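PDB 6SQX: peptide-binding protein from Photobacterium damsela subsp. piscicida, which cleaves the peptidoglycan of potentially competing bacteria as a secreted NlpC/P60 endopeptidase, probably of the cysteine type. Local coordinates for residues 411-417 with 436-442; 32-38 with 302-306; 381-387 with 467-473. All coordinates share one frame; numbering follows the deposited sequence.

Interaction 1: residues 411-417 with 436-442; sequences AIMFNAP and QTLITPI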
loop_
_atom_site.group_PDB
_atom_site.type_symbol
_atom_site.label_atom_id
_atom_site.label_comp_id
_atom_site.label_asym_id
_atom_site.label_seq_id
_atom_site.Cartn_x
_atom_site.Cartn_y
_atom_site.Cartn_z
ATOM N N ALA A 411 17.183 16.114 -6.696
ATOM C CA ALA A 411 15.991 15.353 -7.046
ATOM C C ALA A 411 15.194 14.992 -5.784
ATOM O O ALA A 411 15.769 14.737 -4.721
ATOM C CB ALA A 411 16.399 14.092 -7.801
ATOM N N ILE A 412 13.854 14.939 -5.914
ATOM C CA ILE A 412 12.959 14.740 -4.770
ATOM C C ILE A 412 11.907 13.670 -5.061
ATOM O O ILE A 412 11.623 13.334 -6.218
ATOM C CB ILE A 412 12.261 16.050 -4.325
ATOM C CG1 ILE A 412 11.454 16.609 -5.512
ATOM C CG2 ILE A 412 13.291 17.102 -3.869
ATOM C CD1 ILE A 412 10.373 17.567 -5.123
ATOM N N MET A 413 11.328 13.132 -3.983
ATOM C CA MET A 413 10.282 12.129 -4.134
ATOM C C MET A 413 9.279 12.219 -2.986
ATOM O O MET A 413 9.608 12.614 -1.861
ATOM C CB MET A 413 10.890 10.703 -4.210
ATOM C CG MET A 413 11.808 10.409 -2.975
ATOM S SD MET A 413 12.264 8.654 -2.997
ATOM C CE MET A 413 13.403 8.579 -1.632
ATOM N N PHE A 414 8.054 11.800 -3.279
ATOM C CA PHE A 414 7.011 11.623 -2.272
ATOM C C PHE A 414 7.108 10.179 -1.801
ATOM O O PHE A 414 7.107 9.256 -2.646
ATOM C CB PHE A 414 5.656 11.872 -2.929
ATOM C CG PHE A 414 4.478 11.540 -2.065
ATOM C CD1 PHE A 414 4.227 12.246 -0.889
ATOM C CD2 PHE A 414 3.541 10.596 -2.481
ATOM C CE1 PHE A 414 3.084 11.967 -0.116
ATOM C CE2 PHE A 414 2.409 10.328 -1.722
ATOM C CZ PHE A 414 2.169 11.024 -0.541
ATOM N N ASN A 415 7.255 9.940 -0.497
ATOM C CA ASN A 415 7.493 8.565 -0.066
ATOM C C ASN A 415 7.206 8.397 1.419
ATOM O O ASN A 415 7.073 9.385 2.155
ATOM C CB ASN A 415 8.916 8.100 -0.476
ATOM C CG ASN A 415 10.070 8.768 0.319
ATOM O OD1 ASN A 415 10.943 8.092 0.862
ATOM N ND2 ASN A 415 10.096 10.094 0.347
ATOM N N ALA A 416 7.101 7.140 1.857
ATOM C CA ALA A 416 6.938 6.772 3.256
ATOM C C ALA A 416 8.147 5.926 3.624
ATOM O O ALA A 416 8.163 4.717 3.366
ATOM C CB ALA A 416 5.642 5.980 3.497
ATOM N N PRO A 417 9.191 6.520 4.189
ATOM C CA PRO A 417 10.365 5.749 4.605
ATOM C C PRO A 417 10.352 5.493 6.100
ATOM O O PRO A 417 9.874 6.353 6.859
ATOM C CB PRO A 417 11.514 6.691 4.262
ATOM C CG PRO A 417 10.947 8.089 4.539
ATOM C CD PRO A 417 9.426 7.976 4.210
ATOM N N GLN A 436 7.581 8.648 8.833
ATOM C CA GLN A 436 6.350 9.328 8.427
ATOM C C GLN A 436 6.440 9.620 6.944
ATOM O O GLN A 436 7.545 9.739 6.398
ATOM C CB GLN A 436 6.084 10.650 9.189
ATOM C CG GLN A 436 7.239 11.642 9.124
ATOM C CD GLN A 436 6.918 12.998 9.739
ATOM O OE1 GLN A 436 5.967 13.655 9.331
ATOM N NE2 GLN A 436 7.723 13.421 10.709
ATOM N N THR A 437 5.275 9.741 6.299
ATOM C CA THR A 437 5.237 10.133 4.897
ATOM C C THR A 437 5.710 11.574 4.744
ATOM O O THR A 437 5.232 12.484 5.457
ATOM C CB THR A 437 3.805 9.975 4.339
ATOM O OG1 THR A 437 3.519 8.562 4.186
ATOM C CG2 THR A 437 3.593 10.642 2.990
ATOM N N LEU A 438 6.600 11.808 3.785
ATOM C CA LEU A 438 7.168 13.129 3.539
ATOM C C LEU A 438 7.500 13.300 2.073
ATOM O O LEU A 438 7.641 12.313 1.326
ATOM C CB LEU A 438 8.492 13.337 4.278
ATOM C CG LEU A 438 8.475 13.399 5.797
ATOM C CD1 LEU A 438 9.928 13.493 6.248
ATOM C CD2 LEU A 438 7.671 14.610 6.320
ATOM N N ILE A 439 7.667 14.552 1.659
ATOM C CA ILE A 439 8.428 14.851 0.439
ATOM C C ILE A 439 9.894 14.979 0.837
ATOM O O ILE A 439 10.207 15.719 1.770
ATOM C CB ILE A 439 7.938 16.137 -0.240
ATOM C CG1 ILE A 439 6.447 16.020 -0.582
ATOM C CG2 ILE A 439 8.769 16.439 -1.513
ATOM C CD1 ILE A 439 5.816 17.368 -0.890
ATOM N N THR A 440 10.793 14.205 0.225
ATOM C CA THR A 440 12.187 14.216 0.638
ATOM C C THR A 440 13.102 14.304 -0.576
ATOM O O THR A 440 12.706 13.946 -1.692
ATOM C CB THR A 440 12.562 12.939 1.413
ATOM O OG1 THR A 440 12.543 11.827 0.500
ATOM C CG2 THR A 440 11.627 12.634 2.525
ATOM N N PRO A 441 14.357 14.720 -0.387
ATOM C CA PRO A 441 15.382 14.430 -1.407
ATOM C C PRO A 441 15.399 12.932 -1.675
ATOM O O PRO A 441 15.081 12.130 -0.805
ATOM C CB PRO A 441 16.690 14.866 -0.731
ATOM C CG PRO A 441 16.233 15.953 0.285
ATOM C CD PRO A 441 14.931 15.367 0.813
ATOM N N ILE A 442 15.833 12.559 -2.878
ATOM C CA ILE A 442 16.096 11.145 -3.145
ATOM C C ILE A 442 17.088 10.601 -2.123
ATOM O O ILE A 442 16.903 9.507 -1.560
ATOM C CB ILE A 442 16.636 10.966 -4.583
ATOM C CG1 ILE A 442 15.562 11.322 -5.620
ATOM C CG2 ILE A 442 17.188 9.571 -4.792
ATOM C CD1 ILE A 442 14.439 10.305 -5.735
#

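Interaction 2: residues 32-38 with 302-306; sequences QDAFHYI and AHQIN. With EDO (1,2-ethanediol), chain O.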
loop_
_atom_site.group_PDB
_atom_site.type_symbol
_atom_site.label_atom_id
_atom_site.label_comp_id
_atom_site.label_asym_id
_atom_site.label_seq_id
_atom_site.Cartn_x
_atom_site.Cartn_y
_atom_site.Cartn_z
ATOM N N GLN A 32 7.321 20.848 3.184
ATOM C CA GLN A 32 6.265 19.817 3.133
ATOM C C GLN A 32 4.981 20.401 2.529
ATOM O O GLN A 32 3.942 20.576 3.193
ATOM C CB GLN A 32 6.043 19.210 4.509
ATOM C CG GLN A 32 7.283 18.506 5.018
ATOM C CD GLN A 32 7.772 17.453 3.999
ATOM O OE1 GLN A 32 6.981 16.609 3.568
ATOM N NE2 GLN A 32 9.035 17.533 3.594
ATOM N N ASP A 33 5.052 20.691 1.225
ATOM C CA ASP A 33 3.884 21.181 0.499
ATOM C C ASP A 33 4.132 20.877 -0.973
ATOM O O ASP A 33 5.069 21.421 -1.562
ATOM C CB ASP A 33 3.726 22.682 0.733
ATOM C CG ASP A 33 2.502 23.272 0.022
ATOM O OD1 ASP A 33 1.830 22.597 -0.796
ATOM O OD2 ASP A 33 2.151 24.446 0.285
ATOM N N ALA A 34 3.323 19.986 -1.552
ATOM C CA ALA A 34 3.554 19.584 -2.926
ATOM C C ALA A 34 3.492 20.774 -3.870
ATOM O O ALA A 34 4.097 20.740 -4.947
ATOM C CB ALA A 34 2.514 18.535 -3.351
ATOM N N PHE A 35 2.792 21.847 -3.495
ATOM C CA PHE A 35 2.692 22.966 -4.423
ATOM C C PHE A 35 4.008 23.717 -4.563
ATOM O O PHE A 35 4.153 24.494 -5.514
ATOM C CB PHE A 35 1.598 23.951 -3.971
ATOM C CG PHE A 35 0.196 23.459 -4.247
ATOM C CD1 PHE A 35 -0.300 23.467 -5.533
ATOM C CD2 PHE A 35 -0.607 22.969 -3.235
ATOM C CE1 PHE A 35 -1.573 23.031 -5.810
ATOM C CE2 PHE A 35 -1.899 22.514 -3.509
ATOM C CZ PHE A 35 -2.371 22.534 -4.812
ATOM N N HIS A 36 4.950 23.513 -3.629
ATOM C CA HIS A 36 6.274 24.130 -3.736
ATOM C C HIS A 36 7.053 23.584 -4.929
ATOM O O HIS A 36 8.016 24.219 -5.395
ATOM C CB HIS A 36 7.040 23.876 -2.432
ATOM C CG HIS A 36 8.304 24.656 -2.290
ATOM N ND1 HIS A 36 8.320 25.990 -1.946
ATOM C CD2 HIS A 36 9.599 24.278 -2.396
ATOM C CE1 HIS A 36 9.576 26.405 -1.863
ATOM N NE2 HIS A 36 10.371 25.385 -2.133
ATOM N N TYR A 37 6.626 22.437 -5.450
ATOM C CA TYR A 37 7.319 21.733 -6.519
ATOM C C TYR A 37 6.502 21.728 -7.798
ATOM O O TYR A 37 6.768 20.917 -8.694
ATOM C CB TYR A 37 7.663 20.305 -6.075
ATOM C CG TYR A 37 8.268 20.326 -4.684
ATOM C CD1 TYR A 37 9.586 20.739 -4.498
ATOM C CD2 TYR A 37 7.500 20.041 -3.548
ATOM C CE1 TYR A 37 10.146 20.831 -3.228
ATOM C CE2 TYR A 37 8.055 20.141 -2.250
ATOM C CZ TYR A 37 9.385 20.535 -2.113
ATOM O OH TYR A 37 9.969 20.630 -0.878
ATOM N N ILE A 38 5.521 22.617 -7.922
ATOM C CA ILE A 38 4.693 22.709 -9.125
ATOM C C ILE A 38 4.798 24.126 -9.663
ATOM O O ILE A 38 4.543 25.094 -8.928
ATOM C CB ILE A 38 3.233 22.326 -8.851
ATOM C CG1 ILE A 38 3.171 20.854 -8.396
ATOM C CG2 ILE A 38 2.375 22.585 -10.103
ATOM C CD1 ILE A 38 1.854 20.433 -7.825
ATOM N N ALA A 302 -1.452 17.412 -5.820
ATOM C CA ALA A 302 -0.848 18.168 -4.720
ATOM C C ALA A 302 -1.714 18.115 -3.465
ATOM O O ALA A 302 -1.199 17.910 -2.357
ATOM C CB ALA A 302 -0.583 19.614 -5.150
ATOM N N HIS A 303 -3.036 18.324 -3.618
ATOM C CA HIS A 303 -3.890 18.260 -2.437
ATOM C C HIS A 303 -3.823 16.884 -1.792
ATOM O O HIS A 303 -3.765 16.757 -0.563
ATOM C CB HIS A 303 -5.345 18.542 -2.787
ATOM C CG HIS A 303 -5.627 19.926 -3.286
ATOM N ND1 HIS A 303 -5.163 21.068 -2.662
ATOM C CD2 HIS A 303 -6.390 20.343 -4.327
ATOM C CE1 HIS A 303 -5.614 22.130 -3.320
ATOM N NE2 HIS A 303 -6.371 21.720 -4.332
ATOM N N GLN A 304 -3.863 15.830 -2.611
ATOM C CA GLN A 304 -3.867 14.486 -2.041
ATOM C C GLN A 304 -2.531 14.156 -1.396
ATOM O O GLN A 304 -2.491 13.607 -0.285
ATOM C CB GLN A 304 -4.212 13.478 -3.129
ATOM C CG GLN A 304 -5.642 13.642 -3.586
ATOM C CD GLN A 304 -6.615 13.399 -2.452
ATOM O OE1 GLN A 304 -6.623 12.323 -1.842
ATOM N NE2 GLN A 304 -7.413 14.440 -2.115
ATOM N N ILE A 305 -1.423 14.502 -2.066
ATOM C CA ILE A 305 -0.101 14.348 -1.447
ATOM C C ILE A 305 -0.050 15.054 -0.099
ATOM O O ILE A 305 0.372 14.482 0.916
ATOM C CB ILE A 305 0.995 14.848 -2.400
ATOM C CG1 ILE A 305 1.235 13.798 -3.498
ATOM C CG2 ILE A 305 2.286 15.157 -1.646
ATOM C CD1 ILE A 305 2.072 14.321 -4.636
ATOM N N ASN A 306 -0.521 16.301 -0.069
ATOM C CA ASN A 306 -0.452 17.061 1.173
ATOM C C ASN A 306 -1.251 16.393 2.286
ATOM O O ASN A 306 -0.889 16.516 3.467
ATOM C CB ASN A 306 -0.959 18.484 0.912
ATOM C CG ASN A 306 0.105 19.367 0.256
ATOM O OD1 ASN A 306 1.251 18.914 0.062
ATOM N ND2 ASN A 306 -0.257 20.614 -0.119
HETATM C C1 EDO O . 13.449 23.308 -1.205
HETATM O O1 EDO O . 13.152 23.838 -2.491
HETATM C C2 EDO O . 12.171 23.143 -0.414
HETATM O O2 EDO O . 12.513 23.375 0.917
#

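Interaction 3: residues 381-387 with 467-473; sequences MTLVSFG and GFNTTLL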
loop_
_atom_site.group_PDB
_atom_site.type_symbol
_atom_site.label_atom_id
_atom_site.label_comp_id
_atom_site.label_asym_id
_atom_site.label_seq_id
_atom_site.Cartn_x
_atom_site.Cartn_y
_atom_site.Cartn_z
ATOM N N MET A 381 4.866 10.797 -12.162
ATOM C CA MET A 381 4.472 9.625 -12.931
ATOM C C MET A 381 5.600 8.610 -13.048
ATOM O O MET A 381 5.546 7.754 -13.941
ATOM C CB MET A 381 3.955 10.048 -14.327
ATOM C CG MET A 381 2.578 10.670 -14.269
ATOM S SD MET A 381 1.292 9.467 -13.802
ATOM C CE MET A 381 0.092 10.577 -13.092
ATOM N N THR A 382 6.627 8.693 -12.211
ATOM C CA THR A 382 7.749 7.760 -12.257
ATOM C C THR A 382 8.014 7.263 -10.859
ATOM O O THR A 382 8.099 8.071 -9.936
ATOM C CB THR A 382 9.006 8.484 -12.746
ATOM O OG1 THR A 382 8.722 9.143 -13.990
ATOM C CG2 THR A 382 10.162 7.491 -12.948
ATOM N N LEU A 383 8.158 5.961 -10.685
ATOM C CA LEU A 383 8.519 5.383 -9.407
ATOM C C LEU A 383 10.029 5.196 -9.371
ATOM O O LEU A 383 10.623 4.702 -10.334
ATOM C CB LEU A 383 7.850 4.015 -9.247
ATOM C CG LEU A 383 6.339 3.934 -9.480
ATOM C CD1 LEU A 383 5.793 2.547 -9.196
ATOM C CD2 LEU A 383 5.616 4.974 -8.585
ATOM N N VAL A 384 10.661 5.582 -8.275
ATOM C CA VAL A 384 12.074 5.300 -8.035
ATOM C C VAL A 384 12.152 4.249 -6.943
ATOM O O VAL A 384 11.585 4.440 -5.861
ATOM C CB VAL A 384 12.854 6.563 -7.619
ATOM C CG1 VAL A 384 14.374 6.288 -7.697
ATOM C CG2 VAL A 384 12.480 7.739 -8.517
ATOM N N SER A 385 12.857 3.144 -7.212
ATOM C CA SER A 385 12.949 2.068 -6.252
ATOM C C SER A 385 14.412 1.766 -5.952
ATOM O O SER A 385 15.301 2.062 -6.748
ATOM C CB SER A 385 12.184 0.823 -6.730
ATOM O OG SER A 385 12.641 0.383 -8.016
ATOM N N PHE A 386 14.643 1.189 -4.775
ATOM C CA PHE A 386 15.977 1.037 -4.204
ATOM C C PHE A 386 16.038 -0.338 -3.558
ATOM O O PHE A 386 15.062 -0.782 -2.956
ATOM C CB PHE A 386 16.231 2.093 -3.093
ATOM C CG PHE A 386 15.828 3.510 -3.475
ATOM C CD1 PHE A 386 14.511 3.929 -3.302
ATOM C CD2 PHE A 386 16.762 4.413 -3.958
ATOM C CE1 PHE A 386 14.107 5.223 -3.642
ATOM C CE2 PHE A 386 16.393 5.735 -4.281
ATOM C CZ PHE A 386 15.041 6.139 -4.120
ATOM N N GLY A 387 17.190 -0.999 -3.654
ATOM C CA GLY A 387 17.322 -2.265 -2.958
ATOM C C GLY A 387 18.780 -2.644 -2.772
ATOM O O GLY A 387 19.688 -1.937 -3.219
ATOM N N GLY A 467 20.698 -1.909 -5.859
ATOM C CA GLY A 467 19.570 -1.835 -6.773
ATOM C C GLY A 467 18.988 -0.432 -6.775
ATOM O O GLY A 467 18.736 0.161 -5.714
ATOM N N PHE A 468 18.760 0.090 -7.973
ATOM C CA PHE A 468 18.269 1.459 -8.108
ATOM C C PHE A 468 17.597 1.529 -9.467
ATOM O O PHE A 468 18.238 1.244 -10.482
ATOM C CB PHE A 468 19.478 2.407 -8.030
ATOM C CG PHE A 468 19.127 3.880 -7.984
ATOM C CD1 PHE A 468 18.657 4.553 -9.109
ATOM C CD2 PHE A 468 19.300 4.592 -6.816
ATOM C CE1 PHE A 468 18.351 5.912 -9.057
ATOM C CE2 PHE A 468 18.987 5.949 -6.747
ATOM C CZ PHE A 468 18.500 6.612 -7.856
ATOM N N ASN A 469 16.314 1.856 -9.505
ATOM C CA ASN A 469 15.533 1.699 -10.730
ATOM C C ASN A 469 14.555 2.848 -10.865
ATOM O O ASN A 469 14.133 3.429 -9.877
ATOM C CB ASN A 469 14.663 0.429 -10.740
ATOM C CG ASN A 469 15.380 -0.777 -10.178
ATOM O OD1 ASN A 469 16.267 -1.334 -10.830
ATOM N ND2 ASN A 469 15.027 -1.182 -8.963
ATOM N N THR A 470 14.171 3.156 -12.091
ATOM C CA THR A 470 13.040 4.023 -12.359
ATOM C C THR A 470 12.021 3.263 -13.194
ATOM O O THR A 470 12.393 2.455 -14.064
ATOM C CB THR A 470 13.438 5.323 -13.094
ATOM O OG1 THR A 470 14.133 5.003 -14.302
ATOM C CG2 THR A 470 14.311 6.207 -12.198
ATOM N N THR A 471 10.740 3.525 -12.950
ATOM C CA THR A 471 9.650 2.890 -13.691
ATOM C C THR A 471 8.633 3.963 -14.060
ATOM O O THR A 471 7.981 4.529 -13.177
ATOM C CB THR A 471 8.994 1.796 -12.835
ATOM O OG1 THR A 471 9.992 0.886 -12.335
ATOM C CG2 THR A 471 7.907 1.043 -13.634
ATOM N N LEU A 472 8.461 4.236 -15.346
ATOM C CA LEU A 472 7.411 5.154 -15.777
ATOM C C LEU A 472 6.050 4.486 -15.638
ATOM O O LEU A 472 5.888 3.319 -15.991
ATOM C CB LEU A 472 7.599 5.462 -17.263
ATOM C CG LEU A 472 8.744 6.366 -17.654
ATOM C CD1 LEU A 472 8.740 6.549 -19.195
ATOM C CD2 LEU A 472 8.598 7.676 -16.942
ATOM N N LEU A 473 5.042 5.244 -15.211
ATOM C CA LEU A 473 3.684 4.731 -15.133
ATOM C C LEU A 473 2.878 4.990 -16.397
ATOM O O LEU A 473 1.849 4.338 -16.606
ATOM C CB LEU A 473 2.945 5.380 -13.965
ATOM C CG LEU A 473 3.578 5.145 -12.602
ATOM C CD1 LEU A 473 2.712 5.841 -11.561
ATOM C CD2 LEU A 473 3.669 3.640 -12.289
HETATM O O HOH W 1 11.203 1.670 -9.967
#

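Interaction 1: residues 411-417 with 436-442
Thr440 OG1 is gripped from two sides. It accepts a hydrogen bond from Asn415 ND2 at 3.0 Å and donates one to Pro441 O at 2.9 Å. The hydroxyl lies between its own backbone N and carbonyl carbon (chi1 69°), which faces it toward the Asn415 amide. The two side chains cross at about a right angle, and OG1 sits tilted out of the amide plane. Asn415 OD1 is hydrogen-bonded to His395 NE2, so both ends of the amide are held. NlpC/P60 peptidases use a cysteine, a histidine and a third polar residue. By family resemblance His395 and Asn415 are probably the last two, and Thr440 would then position the third.

The backbones pair as neighbouring antiparallel strands, 411-415 with 438-441. Met413 and Thr440 exchange two hydrogen bonds, with Met413 N to Thr440 O at 2.8 Å, and Asn415 and Leu438 do the same. Beyond them, Ile442 N donates to Ala411 O.

On the side of the sheet that carries Met413, the extended methionine lies across Ile442 at about a right angle, Met413 CG to Ile442 CD1 at 3.8 Å. On the side that carries Phe414 and Ile439, Phe414 CE1 comes within 3.4 Å of Thr437 CG2, which approaches the ring obliquely. Ile439 CG1 stands at the ring edge, 4.4 Å from Phe414 CD1.

Strand 438-441 is the outermost strand of its sheet within the chain, and strand 408-415 lies between it and strand 395-405. Helix 326-334, through Leu327 and Leu331, and helix 298-308, through Tyr308, pack on Phe414.

Interaction 2: residues 32-38 with 302-306
Hydrogen bonds from both ends of the Asn306 amide fix the loop residues Asp33 and Ala34 to the helix. Asn306 OD1 accepts from Ala34 N at 2.8 Å, in the carbonyl plane and nearly straight at 174°. Asn306 ND2 donates to Asp33 OD1 at 3.0 Å. That oxygen has a second donor, Phe35 N, which makes an Asx turn at the start of the 3-10 segment 34-36. The two donors approach from opposite faces of the carboxylate. With both ends bonded, the rotation of the Asn306 amide is fixed.

The CB of Ala302 sits over the centre of the Phe35 ring, 3.5 Å from its centroid, as a CH-pi contact. The edge of the same ring points at the face of His303 in an offset edge-to-face pair, with centroids 5.2 Å apart and planes at 67°. CG of Phe35 is turned away from its carbonyl carbon (chi1 -76°), and this brings the ring over Ala302 CB and its edge to His303.

Ala34 and Ile38 add apolar contacts. Ala34 CB rests on Ala302 CB, 3.7 Å away, and on Ile305 CG2, 3.8 Å away. Ile38 CD1 touches Ala302 CB.

Apart from the helix, a 1,2-ethanediol, probably from the crystallisation liquor, sits on the loop. Its O1 hydrogen-bonds His36 NE2 at 3.2 Å, and the diol is also bonded to Thr31 OG1.

The contact joins the loop between strand 23-25 and helix 50-64 to helix 298-308. Leu43 of the same loop also touches Phe35. On the inner side of the helix, Ile305 meets Leu331 of helix 326-334 and Phe380.

Interaction 3: residues 381-387 with 467-473
Strands 382-387 and 467-472 run antiparallel at 168°, in unbroken register from Thr382 opposite Leu472 to Gly387 opposite Gly467. They are neighbours in the antiparallel sheet of the NlpC/P60 domain, which has a papain-like fold. Paired backbone bonds join Leu383 with Thr471, Ser385 with Asn469, and the two glycines, where Gly387 N meets Gly467 O at 2.8 Å.

Side chains alternate between the two faces. On one, Phe386 and Phe468 make an offset edge-to-face pair, the edge of Phe386 toward the face of Phe468, with centroids 5.4 Å apart and planes at 89°. Further along, Thr382 OG1 lies beside Leu472 CD2, and its hydrogen bond goes to Ile378 O. Leu368 of helix 361-370 covers Phe468 and Thr470.

The other face is more polar. Asn469 ND2 donates to Ser385 OG at 3.0 Å, with the hydroxyl in the amide plane. Leu383 CG packs against Leu473 CD2, 3.9 Å away. Thr471 OG1 is bound to Ala347 O. A water joins three oxygens here: it donates to Thr471 OG1 at 2.8 Å and to Leu383 O at 3.1 Å, and it bonds Ser385 OG at 2.7 Å.

Interaction 2 comes first along the chain. Its loop near the N terminus meets helix 298-308 and closes a span of 263 residues that includes the SH3 domain. Interaction 3 opens later, at 381-387, and closes at 467-473. Interaction 1 is nested within that loop. Interactions 1 and 3 belong to one six-stranded sheet and touch where Met413 and Ile442 pack on Phe386. Interaction 2 is in series with both. It meets interaction 1 where Tyr37 packs on Ile412, Ile305 packs on Phe414 and Gln32 NE2 probably bonds Ile439 O. It does not touch interaction 3. Together they tie the N-terminal region and a helix to the peptidase sheet.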